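Local coordinates for lipoprotein (Clostridium difficile, PDB 4OTE) that probably binds methionine as the lipid-anchored solute-binding component of a transport system, at residues K95-F100 with N186-A191; T129-D134 with D141-P146. One frame throughout, in Å; residues are numbered along the deposited sequence.

Contact 1: K95-F100 with N186-A191; sequences KSVDEF and NGIYTA. With ZN (zinc ion), chain K; ZN (zinc ion), chain E.
Glu99 OE1 is the best-held polar atom, gripped by two backbone N-H groups of its own segment. Lys95 N meets Glu99 OE1 at 2.9 Å, nearly along the C-O axis. The bond from Ser96 N is weak. Glu99 OE2 binds a zinc ion at 1.8 Å, so both oxygens of the carboxylate are engaged. Ser96 adds an ST turn: Ser96 OG accepts from Asp98 N at 3.2 Å, with a straight N-H...O angle of 157°. These bonds tie the 3-10 turn 97-99 back on the residues before it. Asp98 projects from this turn to a second zinc ion, which four waters also bind.

No direct hydrogen bond joins 95-100 to 186-191. One water bridges them, accepting from Val97 N and donating to Ile188 O. Strand 187-190 is an outermost strand of the five-stranded mixed sheet in one of the two alpha/beta lobes of a fold consistent with periplasmic binding proteins. It pairs antiparallel with strand 88-90 through backbone bonds to Leu89, and the turn packs beside it.

Ile188 carries most of the apolar contact. Its CG1 takes the crowded position between the backbone N and the carbonyl carbon (chi1 67°). Ile188 CG2 lies against the carbonyl of Lys95, 3.4 Å from Lys95 O. The other branch ends in Ile188 CD1, which meets Val97 CG1 at 3.9 Å; the two side chains cross obliquely. Ile188 CD1 approaches the Phe100 ring obliquely, 4.3 Å from Phe100 CZ. Val97 CG1 reaches Tyr189 CB at 4.1 Å. The Tyr189 side chain packs on Tyr121 and Ser124 of helix 112-124.

Contact 2: T129-D134 with D141-P146; sequences TLPKGD and DIIENP
All three polar atoms of Thr129, N, O and OG1, find backbone partners in 141-146. Thr129 N donates to Glu144 O at 3.0 Å, in the carbonyl plane and on a lone pair. Thr129 O accepts from Ile143 N at 2.8 Å, again in the carbonyl plane. Thr129 OG1 accepts from Glu144 N at 2.8 Å, but this bond is more bent (142°). A chi1 of 63° sets OG1 between the backbone N and the carbonyl carbon. There Thr129 OG1 also lies close to Glu144 CB, at 3.1 Å.

The next backbone groups turn to helix 112-124: Leu130 N donates to Glu123 OE2, and Pro131 O accepts from Arg120 NH2. Asp141 OD2 accepts from Ser138 N.

Two apolar contacts flank these bonds. Leu130 CD2 meets Ile142 CG1 at 4.1 Å, and Pro131 CD meets Ile143 CD1 at 4.1 Å. Ile143 CD1 also rests on the Leu130-Pro131 peptide, 3.7 Å from Pro131 N. Separately, Pro131 CD makes a close C-to-O approach to Asp141 O at 3.1 Å.

Thr129 thus lies opposite both Ile143, whose backbone is near helical, and Glu144. Neither segment is a regular strand, but the pattern resembles a classic beta bulge.

In the fold
Contact 2 comes within the 85-residue span that separates the two segments of contact 1. The chain runs through 95-100, 129-134, 141-146 and then 186-191. The centres lie about 20 Å apart, and the nearest atoms are about 8 Å apart without touching. Both belong to the alpha/beta lobe built on the five-stranded sheet. Contact 1 sits at strand 187-190, one of its two outermost strands. Contact 2 lies in the connection leading to strand 150-154, the other outermost strand. Helix 112-124 is common ground, touched by Tyr189 from contact 1 and Leu130 from contact 2. Both contacts lie on the surface of this lobe, and neither belongs to the selenomethionine pocket.

Contact 1: K95-F100 with N186-A191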
ATOM      1  N   LYS A  95      19.345  -7.153  11.918  1.00 47.90           N
ATOM      2  CA  LYS A  95      18.850  -5.845  12.353  1.00 49.08           C
ATOM      3  C   LYS A  95      19.253  -4.701  11.417  1.00 46.16           C
ATOM      4  O   LYS A  95      18.684  -3.616  11.492  1.00 46.10           O
ATOM      5  CB  LYS A  95      19.334  -5.538  13.773  1.00 53.59           C
ATOM      6  CG  LYS A  95      18.876  -6.544  14.820  1.00 59.37           C
ATOM      7  CD  LYS A  95      18.508  -5.872  16.138  1.00 65.12           C
ATOM      8  CE  LYS A  95      17.097  -5.301  16.092  1.00 69.08           C
ATOM      9  NZ  LYS A  95      16.763  -4.490  17.295  1.00 73.40           N
ATOM     10  N   SER A  96      20.235  -4.937  10.552  1.00 44.70           N
ATOM     11  CA  SER A  96      20.693  -3.927   9.603  1.00 41.97           C
ATOM     12  C   SER A  96      20.884  -4.554   8.230  1.00 41.89           C
ATOM     13  O   SER A  96      21.239  -5.729   8.128  1.00 42.90           O
ATOM     14  CB  SER A  96      22.017  -3.322  10.080  1.00 42.66           C
ATOM     15  OG  SER A  96      22.539  -2.385   9.148  1.00 40.78           O
ATOM     16  N   VAL A  97      20.660  -3.766   7.179  1.00 41.01           N
ATOM     17  CA  VAL A  97      20.937  -4.215   5.809  1.00 42.47           C
ATOM     18  C   VAL A  97      22.433  -4.442   5.585  1.00 43.27           C
ATOM     19  O   VAL A  97      22.817  -5.143   4.654  1.00 45.16           O
ATOM     20  CB  VAL A  97      20.407  -3.238   4.727  1.00 42.23           C
ATOM     21  CG1 VAL A  97      18.908  -3.039   4.869  1.00 39.73           C
ATOM     22  CG2 VAL A  97      21.141  -1.903   4.774  1.00 42.66           C
ATOM     23  N   ASP A  98      23.270  -3.857   6.443  1.00 43.49           N
ATOM     24  CA  ASP A  98      24.713  -4.109   6.421  1.00 45.29           C
ATOM     25  C   ASP A  98      25.079  -5.571   6.709  1.00 45.98           C
ATOM     26  O   ASP A  98      26.184  -6.000   6.383  1.00 45.46           O
ATOM     27  CB  ASP A  98      25.435  -3.214   7.440  1.00 46.90           C
ATOM     28  CG  ASP A  98      25.346  -1.735   7.099  1.00 48.13           C
ATOM     29  OD1 ASP A  98      25.102  -1.401   5.920  1.00 48.38           O
ATOM     30  OD2 ASP A  98      25.524  -0.902   8.015  1.00 46.73           O
ATOM     31  N   GLU A  99      24.161  -6.322   7.320  1.00 45.47           N
ATOM     32  CA  GLU A  99      24.431  -7.701   7.735  1.00 47.06           C
ATOM     33  C   GLU A  99      24.099  -8.757   6.673  1.00 48.18           C
ATOM     34  O   GLU A  99      24.261  -9.950   6.928  1.00 48.59           O
ATOM     35  CB  GLU A  99      23.682  -8.006   9.037  1.00 47.17           C
ATOM     36  CG  GLU A  99      24.102  -7.106  10.190  1.00 48.85           C
ATOM     37  CD  GLU A  99      23.446  -7.472  11.509  1.00 49.54           C
ATOM     38  OE1 GLU A  99      22.204  -7.379  11.614  1.00 48.48           O
ATOM     39  OE2 GLU A  99      24.177  -7.832  12.457  1.00 50.10           O
ATOM     40  N   PHE A 100      23.638  -8.333   5.493  1.00 48.65           N
ATOM     41  CA  PHE A 100      23.408  -9.270   4.388  1.00 50.95           C
ATOM     42  C   PHE A 100      24.724  -9.930   3.961  1.00 54.05           C
ATOM     43  O   PHE A 100      25.773  -9.287   3.949  1.00 54.13           O
ATOM     44  CB  PHE A 100      22.746  -8.583   3.179  1.00 49.25           C
ATOM     45  CG  PHE A 100      21.249  -8.430   3.302  1.00 47.31           C
ATOM     46  CD1 PHE A 100      20.430  -9.545   3.452  1.00 46.32           C
ATOM     47  CD2 PHE A 100      20.657  -7.173   3.253  1.00 45.58           C
ATOM     48  CE1 PHE A 100      19.056  -9.406   3.567  1.00 45.38           C
ATOM     49  CE2 PHE A 100      19.281  -7.029   3.366  1.00 44.91           C
ATOM     50  CZ  PHE A 100      18.479  -8.147   3.523  1.00 44.28           C
ATOM     51  N   ASN A 186      11.235  -4.975  14.100  1.00 42.47           N
ATOM     52  CA  ASN A 186      11.730  -5.881  13.055  1.00 40.51           C
ATOM     53  C   ASN A 186      11.969  -5.283  11.667  1.00 38.07           C
ATOM     54  O   ASN A 186      12.355  -6.000  10.744  1.00 37.79           O
ATOM     55  CB  ASN A 186      10.778  -7.075  12.949  1.00 41.18           C
ATOM     56  CG  ASN A 186      10.969  -8.058  14.081  1.00 43.33           C
ATOM     57  OD1 ASN A 186      10.206  -8.074  15.045  1.00 44.37           O
ATOM     58  ND2 ASN A 186      12.021  -8.859  13.989  1.00 43.99           N
ATOM     59  N   GLY A 187      11.748  -3.982  11.515  1.00 36.46           N
ATOM     60  CA  GLY A 187      12.015  -3.305  10.253  1.00 34.53           C
ATOM     61  C   GLY A 187      13.475  -2.912  10.176  1.00 35.09           C
ATOM     62  O   GLY A 187      14.031  -2.410  11.149  1.00 36.14           O
ATOM     63  N   ILE A 188      14.104  -3.151   9.027  1.00 35.01           N
ATOM     64  CA  ILE A 188      15.513  -2.793   8.831  1.00 35.48           C
ATOM     65  C   ILE A 188      15.717  -1.724   7.751  1.00 35.04           C
ATOM     66  O   ILE A 188      16.817  -1.218   7.574  1.00 36.86           O
ATOM     67  CB  ILE A 188      16.377  -4.039   8.515  1.00 36.65           C
ATOM     68  CG1 ILE A 188      16.022  -4.647   7.156  1.00 37.08           C
ATOM     69  CG2 ILE A 188      16.218  -5.085   9.612  1.00 36.96           C
ATOM     70  CD1 ILE A 188      16.929  -5.796   6.757  1.00 38.63           C
ATOM     71  N   TYR A 189      14.656  -1.383   7.032  1.00 34.91           N
ATOM     72  CA  TYR A 189      14.725  -0.364   5.996  1.00 33.82           C
ATOM     73  C   TYR A 189      13.316   0.087   5.657  1.00 33.18           C
ATOM     74  O   TYR A 189      12.414  -0.739   5.506  1.00 31.84           O
ATOM     75  CB  TYR A 189      15.421  -0.905   4.740  1.00 34.71           C
ATOM     76  CG  TYR A 189      15.254  -0.026   3.520  1.00 33.94           C
ATOM     77  CD1 TYR A 189      16.058   1.093   3.327  1.00 34.08           C
ATOM     78  CD2 TYR A 189      14.283  -0.310   2.565  1.00 33.56           C
ATOM     79  CE1 TYR A 189      15.906   1.902   2.214  1.00 33.88           C
ATOM     80  CE2 TYR A 189      14.119   0.497   1.451  1.00 34.12           C
ATOM     81  CZ  TYR A 189      14.935   1.598   1.277  1.00 34.48           C
ATOM     82  OH  TYR A 189      14.767   2.396   0.169  1.00 35.43           O
ATOM     83  N   THR A 190      13.139   1.401   5.561  1.00 33.15           N
ATOM     84  CA  THR A 190      11.888   1.993   5.118  1.00 31.73           C
ATOM     85  C   THR A 190      12.164   2.764   3.837  1.00 31.20           C
ATOM     86  O   THR A 190      13.172   3.468   3.740  1.00 30.40           O
ATOM     87  CB  THR A 190      11.319   2.946   6.182  1.00 32.05           C
ATOM     88  OG1 THR A 190      11.267   2.273   7.444  1.00 32.18           O
ATOM     89  CG2 THR A 190       9.916   3.414   5.805  1.00 30.85           C
ATOM     90  N   ALA A 191      11.274   2.626   2.858  1.00 30.23           N
ATOM     91  CA  ALA A 191      11.455   3.273   1.558  1.00 31.87           C
ATOM     92  C   ALA A 191      11.252   4.782   1.666  1.00 31.52           C
ATOM     93  O   ALA A 191      10.570   5.253   2.577  1.00 30.22           O
ATOM     94  CB  ALA A 191      10.497   2.682   0.533  1.00 32.89           C
TER
HETATM   95 ZN    ZN K 309      24.800   1.126   6.185  0.88 91.21          ZN
HETATM   96 ZN    ZN E 303      23.381  -7.659  14.105  0.57 27.19          ZN
HETATM   97  O   HOH W   1      19.461  -1.323   7.969  1.00 36.38           O
HETATM   98  O   HOH W   2      26.291   1.667   7.345  1.00 55.81           O
HETATM   99  O   HOH W   3      23.078   0.923   4.326  1.00 63.93           O
HETATM  100  O   HOH W   4      25.973   0.974   4.548  1.00 58.89           O
HETATM  101  O   HOH W   5      23.667   3.381   5.848  1.00 68.56           O

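Contact 2: T129-D134 with D141-P146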
ATOM      1  N   THR A 129      23.094  -3.636  -8.590  1.00 61.61           N
ATOM      2  CA  THR A 129      22.985  -2.673  -9.687  1.00 62.46           C
ATOM      3  C   THR A 129      22.064  -3.200 -10.783  1.00 64.12           C
ATOM      4  O   THR A 129      22.028  -4.402 -11.057  1.00 66.82           O
ATOM      5  CB  THR A 129      24.362  -2.332 -10.297  1.00 63.59           C
ATOM      6  OG1 THR A 129      24.949  -3.508 -10.866  1.00 64.56           O
ATOM      7  CG2 THR A 129      25.292  -1.757  -9.238  1.00 61.93           C
ATOM      8  N   LEU A 130      21.326  -2.283 -11.406  1.00 67.11           N
ATOM      9  CA  LEU A 130      20.354  -2.611 -12.450  1.00 68.58           C
ATOM     10  C   LEU A 130      20.640  -1.781 -13.701  1.00 70.82           C
ATOM     11  O   LEU A 130      21.386  -0.802 -13.633  1.00 72.13           O
ATOM     12  CB  LEU A 130      18.941  -2.318 -11.943  1.00 67.08           C
ATOM     13  CG  LEU A 130      18.457  -3.179 -10.771  1.00 65.80           C
ATOM     14  CD1 LEU A 130      17.365  -2.468  -9.982  1.00 63.28           C
ATOM     15  CD2 LEU A 130      17.979  -4.535 -11.268  1.00 66.27           C
ATOM     16  N   PRO A 131      20.060  -2.169 -14.854  1.00 74.06           N
ATOM     17  CA  PRO A 131      20.217  -1.343 -16.054  1.00 78.45           C
ATOM     18  C   PRO A 131      19.526   0.016 -15.923  1.00 81.30           C
ATOM     19  O   PRO A 131      18.527   0.137 -15.213  1.00 79.04           O
ATOM     20  CB  PRO A 131      19.560  -2.186 -17.158  1.00 76.82           C
ATOM     21  CG  PRO A 131      18.681  -3.155 -16.445  1.00 74.32           C
ATOM     22  CD  PRO A 131      19.388  -3.443 -15.157  1.00 74.02           C
ATOM     23  N   LYS A 132      20.067   1.023 -16.606  1.00 87.81           N
ATOM     24  CA  LYS A 132      19.535   2.387 -16.538  1.00 90.60           C
ATOM     25  C   LYS A 132      18.204   2.508 -17.281  1.00 92.26           C
ATOM     26  O   LYS A 132      17.894   1.698 -18.158  1.00 94.71           O
ATOM     27  CB  LYS A 132      20.543   3.395 -17.110  1.00 94.20           C
ATOM     28  CG  LYS A 132      21.631   3.825 -16.136  1.00 95.78           C
ATOM     29  CD  LYS A 132      22.503   2.661 -15.690  1.00 98.02           C
ATOM     30  CE  LYS A 132      23.698   3.131 -14.875  1.00100.53           C
ATOM     31  NZ  LYS A 132      24.838   3.548 -15.737  1.00103.37           N
ATOM     32  N   GLY A 133      17.428   3.529 -16.921  1.00 91.38           N
ATOM     33  CA  GLY A 133      16.111   3.767 -17.511  1.00 90.92           C
ATOM     34  C   GLY A 133      15.028   3.819 -16.451  1.00 90.17           C
ATOM     35  O   GLY A 133      15.315   4.001 -15.266  1.00 90.15           O
ATOM     36  N   ASP A 134      13.778   3.669 -16.882  1.00 94.39           N
ATOM     37  CA  ASP A 134      12.631   3.648 -15.967  1.00 92.70           C
ATOM     38  C   ASP A 134      11.657   2.489 -16.244  1.00 86.72           C
ATOM     39  O   ASP A 134      10.532   2.490 -15.741  1.00 83.69           O
ATOM     40  CB  ASP A 134      11.893   4.996 -16.010  1.00 98.21           C
ATOM     41  CG  ASP A 134      11.339   5.329 -17.392  1.00107.19           C
ATOM     42  OD1 ASP A 134      11.902   4.857 -18.405  1.00112.53           O
ATOM     43  OD2 ASP A 134      10.341   6.077 -17.464  1.00113.67           O
ATOM     44  N   ASP A 141      17.434  -9.227 -14.359  1.00 62.75           N
ATOM     45  CA  ASP A 141      18.110  -8.036 -14.885  1.00 63.48           C
ATOM     46  C   ASP A 141      19.198  -7.478 -13.964  1.00 62.69           C
ATOM     47  O   ASP A 141      19.772  -6.429 -14.251  1.00 61.82           O
ATOM     48  CB  ASP A 141      17.075  -6.942 -15.161  1.00 62.92           C
ATOM     49  CG  ASP A 141      15.912  -7.440 -15.996  1.00 64.70           C
ATOM     50  OD1 ASP A 141      16.159  -8.163 -16.986  1.00 67.61           O
ATOM     51  OD2 ASP A 141      14.751  -7.116 -15.658  1.00 62.73           O
ATOM     52  N   ILE A 142      19.487  -8.171 -12.865  1.00 62.74           N
ATOM     53  CA  ILE A 142      20.505  -7.712 -11.921  1.00 64.15           C
ATOM     54  C   ILE A 142      21.890  -7.818 -12.550  1.00 69.07           C
ATOM     55  O   ILE A 142      22.327  -8.908 -12.922  1.00 72.11           O
ATOM     56  CB  ILE A 142      20.459  -8.512 -10.600  1.00 62.63           C
ATOM     57  CG1 ILE A 142      19.167  -8.189  -9.836  1.00 59.22           C
ATOM     58  CG2 ILE A 142      21.677  -8.199  -9.735  1.00 62.03           C
ATOM     59  CD1 ILE A 142      18.858  -9.146  -8.706  1.00 57.40           C
ATOM     60  N   ILE A 143      22.575  -6.682 -12.667  1.00 72.11           N
ATOM     61  CA  ILE A 143      23.918  -6.646 -13.242  1.00 74.14           C
ATOM     62  C   ILE A 143      24.931  -7.118 -12.200  1.00 76.03           C
ATOM     63  O   ILE A 143      25.523  -8.184 -12.356  1.00 79.14           O
ATOM     64  CB  ILE A 143      24.272  -5.240 -13.778  1.00 74.49           C
ATOM     65  CG1 ILE A 143      23.317  -4.865 -14.919  1.00 74.21           C
ATOM     66  CG2 ILE A 143      25.717  -5.189 -14.263  1.00 75.79           C
ATOM     67  CD1 ILE A 143      23.464  -3.443 -15.418  1.00 74.53           C
ATOM     68  N   GLU A 144      25.119  -6.336 -11.139  1.00 75.84           N
ATOM     69  CA  GLU A 144      26.014  -6.721 -10.049  1.00 77.10           C
ATOM     70  C   GLU A 144      25.223  -7.094  -8.798  1.00 74.35           C
ATOM     71  O   GLU A 144      24.213  -6.467  -8.479  1.00 76.45           O
ATOM     72  CB  GLU A 144      27.003  -5.600  -9.729  1.00 80.86           C
ATOM     73  CG  GLU A 144      27.847  -5.177 -10.920  1.00 86.39           C
ATOM     74  CD  GLU A 144      28.989  -4.257 -10.535  1.00 90.28           C
ATOM     75  OE1 GLU A 144      28.798  -3.403  -9.643  1.00 87.53           O
ATOM     76  OE2 GLU A 144      30.079  -4.386 -11.133  1.00 99.93           O
ATOM     77  N   ASN A 145      25.703  -8.119  -8.100  1.00 71.83           N
ATOM     78  CA  ASN A 145      25.043  -8.650  -6.914  1.00 67.84           C
ATOM     79  C   ASN A 145      26.112  -9.135  -5.923  1.00 69.19           C
ATOM     80  O   ASN A 145      26.234 -10.334  -5.675  1.00 71.30           O
ATOM     81  CB  ASN A 145      24.096  -9.790  -7.312  1.00 64.24           C
ATOM     82  CG  ASN A 145      23.198 -10.248  -6.172  1.00 59.39           C
ATOM     83  OD1 ASN A 145      23.347  -9.819  -5.026  1.00 56.65           O
ATOM     84  ND2 ASN A 145      22.264 -11.137  -6.485  1.00 56.53           N
ATOM     85  N   PRO A 146      26.886  -8.192  -5.351  1.00 71.11           N
ATOM     86  CA  PRO A 146      28.052  -8.530  -4.525  1.00 74.28           C
ATOM     87  C   PRO A 146      27.805  -9.639  -3.507  1.00 75.76           C
ATOM     88  O   PRO A 146      28.593 -10.580  -3.420  1.00 80.32           O
ATOM     89  CB  PRO A 146      28.377  -7.211  -3.800  1.00 71.96           C
ATOM     90  CG  PRO A 146      27.216  -6.305  -4.046  1.00 70.07           C
ATOM     91  CD  PRO A 146      26.636  -6.741  -5.355  1.00 70.99           C
TER